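Putative peptidase (Bacteroides fragilis, PDB 5DYN) is a clostripain-family (C11) cysteine protease, this chain being its C-terminal part, and probably activates the Bacteroides fragilis toxin by proteolytic cleavage. Local coordinates at residues B[32-37]-B[149-154]; B[81-86]-B[185-190]; B[131-136]-B[169-174]. All blocks are in the same frame, centred on the assembly; numbering follows the deposited sequence.

Along the chain the six segments run 32-37, 81-86, 131-136, 149-154, 169-174 and 185-190. Interactions 1 and 2 therefore alternate, as do 1 and 3, whereas both segments of interaction 3 fall between those of interaction 2. The centres of interactions 1 and 2 lie about 19 Å apart, those of interactions 1 and 3 about 25 Å, and those of interactions 2 and 3 about 30 Å. Only 1 and 2 touch, Glu36 OE2 lying 4.0 Å from Met185 CE. The five-stranded mixed sheet links these two: interaction 1 starts beyond strand 25-31, and interaction 2 packs helix 78-92 on strand 185-196. Helix 172-182, capped in interaction 3, leads directly into that strand from the periphery.

Interaction 1 (B[32-37]-B[149-154]); sequences ACFMEA and DRRTDK. With NA (sodium ion), chain J.
Asp149 opens the second segment beside Phe34, its CA 4.4 Å from Phe34 CE1 and oblique to the ring. Its carboxylate turns to its own loop, where OD1 accepts from the backbone N of Arg151 at 3.1 Å and so closes an Asx turn. Two residues on, Arg151 takes hold of the same carboxylate side-on. Its NE donates to Asp149 OD1 at 2.7 Å, from the opposite face of the carboxylate plane to the backbone N, and its NH2 meets Asp149 OD2 at 2.7 Å with an N-H...O angle of 170°. A bend at chi3 (-58°) folds the arginine chain back far enough for both nitrogens to engage. This pair of bonds fixes the rotation of the guanidinium, which presents one face to the 32-37 loop: NH2 approaches Phe34 CE2 to 3.7 Å. Ring and guanidinium planes are 31° apart, so the two groups overlap at an incline, CE2 sitting toward the guanidinium rim. Lys154 supplies the other cover, its CD standing 3.5 Å above the centre of the opposite face, while Lys154 N donates to Arg151 O at 2.7 Å and folds the loop back. The remaining amino group, NH1, forms a salt bridge with Glu120 of the partner chain. On the 32-37 side, Phe34 also stacks on Tyr157, and its backbone O binds a sodium ion at 2.7 Å, a site completed by Pro55 O and Ser212 OG. The contact thus pins an Asx-turn loop, at the interface between chains, against the loop that follows strand 25-31, an outermost strand of the mixed sheet within this chain, the position where clan CD peptidases generally carry their catalytic cysteine.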
loop_
_atom_site.group_PDB
_atom_site.type_symbol
_atom_site.label_atom_id
_atom_site.label_comp_id
_atom_site.label_asym_id
_atom_site.label_seq_id
_atom_site.Cartn_x
_atom_site.Cartn_y
_atom_site.Cartn_z
ATOM N N ALA B 32 -4.329 -1.184 2.907
ATOM C CA ALA B 32 -5.221 -0.142 2.417
ATOM C C ALA B 32 -5.371 -0.255 0.903
ATOM O O ALA B 32 -4.545 -0.877 0.236
ATOM C CB ALA B 32 -4.697 1.231 2.803
ATOM N N CYS B 33 -6.424 0.355 0.366
ATOM C CA CYS B 33 -6.752 0.224 -1.050
ATOM C C CYS B 33 -5.765 0.921 -1.979
ATOM O O CYS B 33 -5.246 1.986 -1.658
ATOM C CB CYS B 33 -8.155 0.773 -1.316
ATOM S SG CYS B 33 -9.487 -0.412 -1.040
ATOM N N PHE B 34 -5.505 0.291 -3.124
ATOM C CA PHE B 34 -4.884 0.952 -4.273
ATOM C C PHE B 34 -3.460 1.459 -4.051
ATOM O O PHE B 34 -2.962 2.248 -4.851
ATOM C CB PHE B 34 -5.749 2.138 -4.717
ATOM C CG PHE B 34 -7.143 1.765 -5.143
ATOM C CD1 PHE B 34 -7.360 0.773 -6.087
ATOM C CD2 PHE B 34 -8.241 2.431 -4.614
ATOM C CE1 PHE B 34 -8.648 0.445 -6.491
ATOM C CE2 PHE B 34 -9.530 2.107 -5.010
ATOM C CZ PHE B 34 -9.732 1.116 -5.951
ATOM N N MET B 35 -2.800 1.017 -2.987
ATOM C CA MET B 35 -1.523 1.620 -2.618
ATOM C C MET B 35 -0.314 1.008 -3.331
ATOM O O MET B 35 0.788 1.559 -3.271
ATOM C CB MET B 35 -1.319 1.538 -1.104
ATOM C CG MET B 35 -2.332 2.341 -0.303
ATOM S SD MET B 35 -2.643 3.991 -0.971
ATOM C CE MET B 35 -1.044 4.777 -0.768
ATOM N N GLU B 36 -0.505 -0.119 -4.009
ATOM C CA GLU B 36 0.605 -0.713 -4.743
ATOM C C GLU B 36 0.712 -0.054 -6.114
ATOM O O GLU B 36 0.478 -0.681 -7.150
ATOM C CB GLU B 36 0.439 -2.227 -4.873
ATOM C CG GLU B 36 1.746 -2.978 -5.138
ATOM C CD GLU B 36 2.680 -3.013 -3.929
ATOM O OE1 GLU B 36 2.279 -2.556 -2.839
ATOM O OE2 GLU B 36 3.819 -3.510 -4.067
ATOM N N ALA B 37 1.058 1.230 -6.098
ATOM C CA ALA B 37 1.195 2.023 -7.311
ATOM C C ALA B 37 2.646 2.435 -7.508
ATOM O O ALA B 37 3.364 2.680 -6.538
ATOM C CB ALA B 37 0.297 3.247 -7.248
ATOM N N ASP B 149 -8.968 -0.459 -11.223
ATOM C CA ASP B 149 -10.003 0.441 -10.729
ATOM C C ASP B 149 -11.347 0.117 -11.372
ATOM O O ASP B 149 -11.569 0.386 -12.550
ATOM C CB ASP B 149 -9.613 1.897 -10.995
ATOM C CG ASP B 149 -10.455 2.889 -10.206
ATOM O OD1 ASP B 149 -11.580 2.536 -9.787
ATOM O OD2 ASP B 149 -9.987 4.032 -10.008
ATOM N N ARG B 150 -12.246 -0.450 -10.577
ATOM C CA ARG B 150 -13.515 -0.954 -11.086
ATOM C C ARG B 150 -14.620 0.096 -11.040
ATOM O O ARG B 150 -15.765 -0.179 -11.394
ATOM C CB ARG B 150 -13.924 -2.195 -10.296
ATOM C CG ARG B 150 -12.995 -3.370 -10.534
ATOM C CD ARG B 150 -13.234 -3.931 -11.920
ATOM N NE ARG B 150 -12.002 -4.120 -12.675
ATOM C CZ ARG B 150 -11.954 -4.666 -13.886
ATOM N NH1 ARG B 150 -13.071 -5.077 -14.472
ATOM N NH2 ARG B 150 -10.792 -4.803 -14.514
ATOM N N ARG B 151 -14.263 1.299 -10.601
ATOM C CA ARG B 151 -15.178 2.434 -10.593
ATOM C C ARG B 151 -15.127 3.138 -11.942
ATOM O O ARG B 151 -14.223 3.938 -12.189
ATOM C CB ARG B 151 -14.814 3.405 -9.470
ATOM C CG ARG B 151 -14.721 2.749 -8.103
ATOM C CD ARG B 151 -13.937 3.599 -7.125
ATOM N NE ARG B 151 -12.585 3.862 -7.610
ATOM C CZ ARG B 151 -11.652 4.511 -6.920
ATOM N NH1 ARG B 151 -11.917 4.962 -5.703
ATOM N NH2 ARG B 151 -10.450 4.702 -7.446
ATOM N N THR B 152 -16.097 2.853 -12.808
ATOM C CA THR B 152 -16.030 3.292 -14.203
ATOM C C THR B 152 -16.033 4.810 -14.382
ATOM O O THR B 152 -15.738 5.304 -15.468
ATOM C CB THR B 152 -17.193 2.709 -15.035
ATOM O OG1 THR B 152 -18.427 3.325 -14.645
ATOM C CG2 THR B 152 -17.288 1.202 -14.841
ATOM N N ASP B 153 -16.366 5.549 -13.327
ATOM C CA ASP B 153 -16.334 7.004 -13.401
ATOM C C ASP B 153 -14.983 7.541 -12.923
ATOM O O ASP B 153 -14.768 8.753 -12.860
ATOM C CB ASP B 153 -17.481 7.614 -12.584
ATOM C CG ASP B 153 -17.340 7.365 -11.093
ATOM O OD1 ASP B 153 -16.773 6.321 -10.711
ATOM O OD2 ASP B 153 -17.803 8.212 -10.299
ATOM N N LYS B 154 -14.070 6.632 -12.596
ATOM C CA LYS B 154 -12.731 7.017 -12.168
ATOM C C LYS B 154 -11.651 6.288 -12.970
ATOM O O LYS B 154 -10.891 6.920 -13.702
ATOM C CB LYS B 154 -12.554 6.756 -10.674
ATOM C CG LYS B 154 -13.425 7.639 -9.797
ATOM C CD LYS B 154 -13.178 7.383 -8.320
ATOM C CE LYS B 154 -14.092 8.234 -7.455
ATOM N NZ LYS B 154 -14.002 9.667 -7.831
HETATM NA NA NA J . -3.230 1.195 -7.303
#

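Interaction 2 (B[81-86]-B[185-190]); sequences KIASCY and MVYWKS
Tyr187 lays one face of its ring on the methyl group of Ala83, and this CH-pi contact is the main side-chain meeting of 81-86 with 185-190. Ala83 CB stands 3.9 Å from the centroid of the Tyr187 ring, 22° off the ring normal; its closest ring atom is Tyr187 CD1 at 3.6 Å, which shows that the methyl sits toward one rim of the face. The torsion explains the reach: with chi1 at -177°, CG of Tyr187 is turned opposite its backbone N, and the ring extends from the strand to the helix. The phenol end continues past Ala83 to the next residue, placing Tyr187 OH 3.4 Å from Ser84 CA and 4.0 Å from Ser84 CB. These are contacts with carbon, so the hydroxyl meets the flank of the helix backbone here and not the serine oxygen. Ser84 OG is turned away to its own helix: at chi1 58° it lies between backbone N and carbonyl carbon, from where it bonds Leu80 O, one turn earlier. A small side chain at Ala83 allows the approach, the CA atoms of Ala83 and Tyr187 being 7.6 Å apart. Leu80 and Tyr87, one turn before and after on the same helix, also touch the Tyr187 side chain, and Ala83 rests on Val111 and Val113 of strand 110-115. Val186 and Tyr187 both face Val113, a classic beta bulge, while the CB of Trp188 points away from the helix. A helix laid across neighbouring antiparallel strands in this manner is the packing of a layered alpha/beta core, consistent with the caspase-like fold of clan CD peptidases.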
loop_
_atom_site.group_PDB
_atom_site.type_symbol
_atom_site.label_atom_id
_atom_site.label_comp_id
_atom_site.label_asym_id
_atom_site.label_seq_id
_atom_site.Cartn_x
_atom_site.Cartn_y
_atom_site.Cartn_z
ATOM N N LYS B 81 6.897 -12.948 3.498
ATOM C CA LYS B 81 6.082 -13.753 4.391
ATOM C C LYS B 81 4.786 -13.029 4.753
ATOM O O LYS B 81 3.740 -13.661 4.881
ATOM C CB LYS B 81 6.875 -14.120 5.644
ATOM C CG LYS B 81 7.952 -15.165 5.383
ATOM C CD LYS B 81 8.958 -15.224 6.513
ATOM C CE LYS B 81 9.964 -16.343 6.308
ATOM N NZ LYS B 81 9.315 -17.684 6.363
ATOM N N ILE B 82 4.856 -11.707 4.900
ATOM C CA ILE B 82 3.659 -10.894 5.111
ATOM C C ILE B 82 2.682 -11.060 3.948
ATOM O O ILE B 82 1.492 -11.313 4.149
ATOM C CB ILE B 82 3.998 -9.396 5.266
ATOM C CG1 ILE B 82 4.743 -9.141 6.578
ATOM C CG2 ILE B 82 2.730 -8.552 5.225
ATOM C CD1 ILE B 82 5.366 -7.763 6.663
ATOM N N ALA B 83 3.199 -10.924 2.731
ATOM C CA ALA B 83 2.382 -11.034 1.530
ATOM C C ALA B 83 1.783 -12.427 1.366
ATOM O O ALA B 83 0.585 -12.567 1.116
ATOM C CB ALA B 83 3.197 -10.671 0.306
ATOM N N SER B 84 2.621 -13.451 1.500
ATOM C CA SER B 84 2.168 -14.830 1.328
ATOM C C SER B 84 1.129 -15.211 2.381
ATOM O O SER B 84 0.164 -15.908 2.074
ATOM C CB SER B 84 3.352 -15.799 1.376
ATOM O OG SER B 84 4.063 -15.680 2.596
ATOM N N CYS B 85 1.324 -14.747 3.613
ATOM C CA CYS B 85 0.341 -14.968 4.677
ATOM C C CYS B 85 -0.997 -14.339 4.321
ATOM O O CYS B 85 -2.040 -14.986 4.409
ATOM C CB CYS B 85 0.835 -14.403 6.010
ATOM S SG CYS B 85 2.060 -15.418 6.849
ATOM N N TYR B 86 -0.948 -13.071 3.929
ATOM C CA TYR B 86 -2.127 -12.329 3.512
ATOM C C TYR B 86 -2.859 -13.091 2.412
ATOM O O TYR B 86 -4.074 -13.299 2.486
ATOM C CB TYR B 86 -1.736 -10.940 3.004
ATOM C CG TYR B 86 -2.840 -9.901 3.032
ATOM C CD1 TYR B 86 -2.630 -8.647 3.603
ATOM C CD2 TYR B 86 -4.094 -10.177 2.509
ATOM C CE1 TYR B 86 -3.627 -7.698 3.625
ATOM C CE2 TYR B 86 -5.103 -9.234 2.534
ATOM C CZ TYR B 86 -4.865 -7.999 3.093
ATOM O OH TYR B 86 -5.870 -7.064 3.117
ATOM N N MET B 185 8.910 -6.111 -8.932
ATOM C CA MET B 185 7.906 -6.952 -8.288
ATOM C C MET B 185 8.496 -8.305 -7.904
ATOM O O MET B 185 8.712 -9.168 -8.754
ATOM C CB MET B 185 6.691 -7.137 -9.196
ATOM C CG MET B 185 6.017 -5.831 -9.567
ATOM S SD MET B 185 5.705 -4.800 -8.118
ATOM C CE MET B 185 4.482 -5.783 -7.252
ATOM N N VAL B 186 8.757 -8.478 -6.614
ATOM C CA VAL B 186 9.335 -9.714 -6.110
ATOM C C VAL B 186 8.247 -10.694 -5.671
ATOM O O VAL B 186 8.512 -11.876 -5.457
ATOM C CB VAL B 186 10.287 -9.442 -4.935
ATOM C CG1 VAL B 186 11.471 -8.612 -5.404
ATOM C CG2 VAL B 186 9.550 -8.737 -3.806
ATOM N N TYR B 187 7.024 -10.193 -5.539
ATOM C CA TYR B 187 5.884 -11.034 -5.194
ATOM C C TYR B 187 4.616 -10.500 -5.840
ATOM O O TYR B 187 4.357 -9.298 -5.815
ATOM C CB TYR B 187 5.703 -11.116 -3.674
ATOM C CG TYR B 187 4.584 -12.040 -3.230
ATOM C CD1 TYR B 187 3.263 -11.601 -3.190
ATOM C CD2 TYR B 187 4.850 -13.348 -2.841
ATOM C CE1 TYR B 187 2.240 -12.442 -2.786
ATOM C CE2 TYR B 187 3.832 -14.197 -2.431
ATOM C CZ TYR B 187 2.529 -13.736 -2.405
ATOM O OH TYR B 187 1.510 -14.570 -2.001
ATOM N N TRP B 188 3.829 -11.401 -6.414
ATOM C CA TRP B 188 2.527 -11.046 -6.962
ATOM C C TRP B 188 1.657 -12.285 -7.089
ATOM O O TRP B 188 1.890 -13.141 -7.942
ATOM C CB TRP B 188 2.671 -10.352 -8.317
ATOM C CG TRP B 188 1.369 -10.127 -9.037
ATOM C CD1 TRP B 188 1.044 -10.557 -10.291
ATOM C CD2 TRP B 188 0.220 -9.422 -8.546
ATOM N NE1 TRP B 188 -0.231 -10.162 -10.613
ATOM C CE2 TRP B 188 -0.759 -9.463 -9.560
ATOM C CE3 TRP B 188 -0.076 -8.758 -7.349
ATOM C CZ2 TRP B 188 -2.011 -8.868 -9.414
ATOM C CZ3 TRP B 188 -1.320 -8.168 -7.208
ATOM C CH2 TRP B 188 -2.270 -8.225 -8.237
ATOM N N LYS B 189 0.663 -12.380 -6.215
ATOM C CA LYS B 189 -0.275 -13.491 -6.237
ATOM C C LYS B 189 -1.698 -12.965 -6.156
ATOM O O LYS B 189 -1.975 -11.990 -5.451
ATOM C CB LYS B 189 0.002 -14.461 -5.086
ATOM C CG LYS B 189 1.306 -15.223 -5.219
ATOM C CD LYS B 189 1.188 -16.326 -6.252
ATOM C CE LYS B 189 0.215 -17.399 -5.793
ATOM N NZ LYS B 189 0.174 -18.556 -6.729
ATOM N N SER B 190 -2.596 -13.607 -6.891
ATOM C CA SER B 190 -3.992 -13.211 -6.891
ATOM C C SER B 190 -4.907 -14.393 -7.146
ATOM O O SER B 190 -4.582 -15.289 -7.922
ATOM C CB SER B 190 -4.249 -12.135 -7.945
ATOM O OG SER B 190 -5.621 -11.771 -7.965
#

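Interaction 3 (B[131-136]-B[169-174]); sequences PRYITG and AGNGDY
Tyr133, in the last turn of helix 130-133, places its hydroxyl between Asn171 and Asp173 at the N-terminal end of helix 172-182, so that a side-chain N-cap becomes the anchor between two helix ends. Asn171 ND2 donates to Tyr133 OH at 2.7 Å, with an N-H...O angle of 151°; the oxygen is tilted somewhat out of the amide plane. In the other direction Tyr133 OH donates to Asp173 OD2, which lies at the ring edge near its plane, although the modelled 2.3 Å between these oxygens is very short and the exact length is doubtful. Ring and carboxylate are turned almost perpendicular to one another. Asp173 OD2 is also approached by Arg132, whose NH2 is 3.0 Å away. Here the oxygen sits over a face of the guanidinium, with no N-H directed at it, so this salt bridge is one of charge alone. The arginine extends to it with CG turned opposite its backbone N, chi1 -173°, and stays straight from CG to NE. The nearby positive charge and the helix start would both probably favour an ionised Asp173. In the next shell, Asn171 links helices 130-133 and 172-182: ND2 faces the tyrosine while OD1 turns to the backbone N atoms of its own helix. Just before it, Ala169 ends helix 160-167 in a Schellman motif, and Gly170, with positive phi, joins helices 160-167 and 172-182. Tyr174 directs its own hydroxyl to Asp161, on the preceding helix. The cap itself consists of a weak bond from Asp173 N to Asn171 OD1, 2.9 Å, and a longer one from Tyr174 N to Asn171 OD1 at 3.2 Å, which arrives nearly in line with the C=O bond, at 164°.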
loop_
_atom_site.group_PDB
_atom_site.type_symbol
_atom_site.label_atom_id
_atom_site.label_comp_id
_atom_site.label_asym_id
_atom_site.label_seq_id
_atom_site.Cartn_x
_atom_site.Cartn_y
_atom_site.Cartn_z
ATOM N N PRO B 131 8.360 8.846 -24.034
ATOM C CA PRO B 131 8.344 9.907 -25.051
ATOM C C PRO B 131 8.357 9.341 -26.464
ATOM O O PRO B 131 7.786 9.924 -27.382
ATOM C CB PRO B 131 9.635 10.690 -24.774
ATOM C CG PRO B 131 10.053 10.295 -23.396
ATOM C CD PRO B 131 9.597 8.884 -23.234
ATOM N N ARG B 132 9.004 8.193 -26.612
ATOM C CA ARG B 132 9.213 7.558 -27.904
ATOM C C ARG B 132 7.936 6.941 -28.473
ATOM O O ARG B 132 7.761 6.872 -29.692
ATOM C CB ARG B 132 10.305 6.494 -27.761
ATOM C CG ARG B 132 10.774 5.843 -29.041
ATOM C CD ARG B 132 12.104 5.147 -28.790
ATOM N NE ARG B 132 12.354 4.047 -29.717
ATOM C CZ ARG B 132 13.375 3.203 -29.606
ATOM N NH1 ARG B 132 14.239 3.336 -28.608
ATOM N NH2 ARG B 132 13.531 2.224 -30.487
ATOM N N TYR B 133 7.040 6.501 -27.593
ATOM C CA TYR B 133 5.838 5.794 -28.026
ATOM C C TYR B 133 4.555 6.554 -27.712
ATOM O O TYR B 133 3.458 6.072 -27.988
ATOM C CB TYR B 133 5.785 4.406 -27.388
ATOM C CG TYR B 133 6.804 3.452 -27.960
ATOM C CD1 TYR B 133 8.071 3.345 -27.402
ATOM C CD2 TYR B 133 6.505 2.667 -29.067
ATOM C CE1 TYR B 133 9.006 2.480 -27.923
ATOM C CE2 TYR B 133 7.435 1.798 -29.597
ATOM C CZ TYR B 133 8.686 1.709 -29.021
ATOM O OH TYR B 133 9.622 0.845 -29.542
ATOM N N ILE B 134 4.695 7.736 -27.124
ATOM C CA ILE B 134 3.550 8.599 -26.860
ATOM C C ILE B 134 3.875 9.997 -27.374
ATOM O O ILE B 134 4.207 10.901 -26.606
ATOM C CB ILE B 134 3.194 8.648 -25.361
ATOM C CG1 ILE B 134 3.132 7.234 -24.777
ATOM C CG2 ILE B 134 1.871 9.372 -25.146
ATOM C CD1 ILE B 134 2.856 7.200 -23.295
ATOM N N THR B 135 3.792 10.160 -28.690
ATOM C CA THR B 135 4.205 11.397 -29.339
ATOM C C THR B 135 3.059 12.398 -29.462
ATOM O O THR B 135 3.292 13.599 -29.600
ATOM C CB THR B 135 4.785 11.117 -30.737
ATOM O OG1 THR B 135 3.841 10.359 -31.506
ATOM C CG2 THR B 135 6.081 10.327 -30.622
ATOM N N GLY B 136 1.827 11.899 -29.406
ATOM C CA GLY B 136 0.652 12.749 -29.509
ATOM C C GLY B 136 -0.211 12.740 -28.260
ATOM O O GLY B 136 0.047 11.988 -27.321
ATOM N N ALA B 169 3.722 -2.507 -28.346
ATOM C CA ALA B 169 3.274 -3.707 -29.049
ATOM C C ALA B 169 4.150 -4.911 -28.711
ATOM O O ALA B 169 4.332 -5.809 -29.533
ATOM C CB ALA B 169 3.257 -3.468 -30.551
ATOM N N GLY B 170 4.698 -4.910 -27.500
ATOM C CA GLY B 170 5.572 -5.973 -27.042
ATOM C C GLY B 170 6.825 -6.165 -27.875
ATOM O O GLY B 170 7.308 -7.289 -28.012
ATOM N N ASN B 171 7.364 -5.083 -28.429
ATOM C CA ASN B 171 8.556 -5.201 -29.264
ATOM C C ASN B 171 9.825 -5.336 -28.428
ATOM O O ASN B 171 9.770 -5.702 -27.254
ATOM C CB ASN B 171 8.675 -4.009 -30.223
ATOM C CG ASN B 171 8.798 -2.673 -29.507
ATOM O OD1 ASN B 171 9.026 -2.611 -28.299
ATOM N ND2 ASN B 171 8.644 -1.590 -30.261
ATOM N N GLY B 172 10.965 -5.031 -29.039
ATOM C CA GLY B 172 12.246 -5.149 -28.367
ATOM C C GLY B 172 12.434 -4.129 -27.261
ATOM O O GLY B 172 13.175 -4.368 -26.309
ATOM N N ASP B 173 11.765 -2.985 -27.388
ATOM C CA ASP B 173 11.820 -1.960 -26.353
ATOM C C ASP B 173 11.090 -2.421 -25.103
ATOM O O ASP B 173 11.458 -2.048 -23.990
ATOM C CB ASP B 173 11.220 -0.648 -26.852
ATOM C CG ASP B 173 12.166 0.113 -27.748
ATOM O OD1 ASP B 173 13.382 -0.166 -27.691
ATOM O OD2 ASP B 173 11.698 0.990 -28.504
ATOM N N TYR B 174 10.053 -3.231 -25.289
ATOM C CA TYR B 174 9.343 -3.793 -24.155
ATOM C C TYR B 174 10.262 -4.716 -23.367
ATOM O O TYR B 174 10.347 -4.614 -22.144
ATOM C CB TYR B 174 8.091 -4.553 -24.597
ATOM C CG TYR B 174 7.456 -5.319 -23.459
ATOM C CD1 TYR B 174 6.777 -4.655 -22.441
ATOM C CD2 TYR B 174 7.558 -6.701 -23.384
ATOM C CE1 TYR B 174 6.209 -5.348 -21.390
ATOM C CE2 TYR B 174 6.992 -7.403 -22.340
ATOM C CZ TYR B 174 6.319 -6.723 -21.344
ATOM O OH TYR B 174 5.754 -7.426 -20.302
#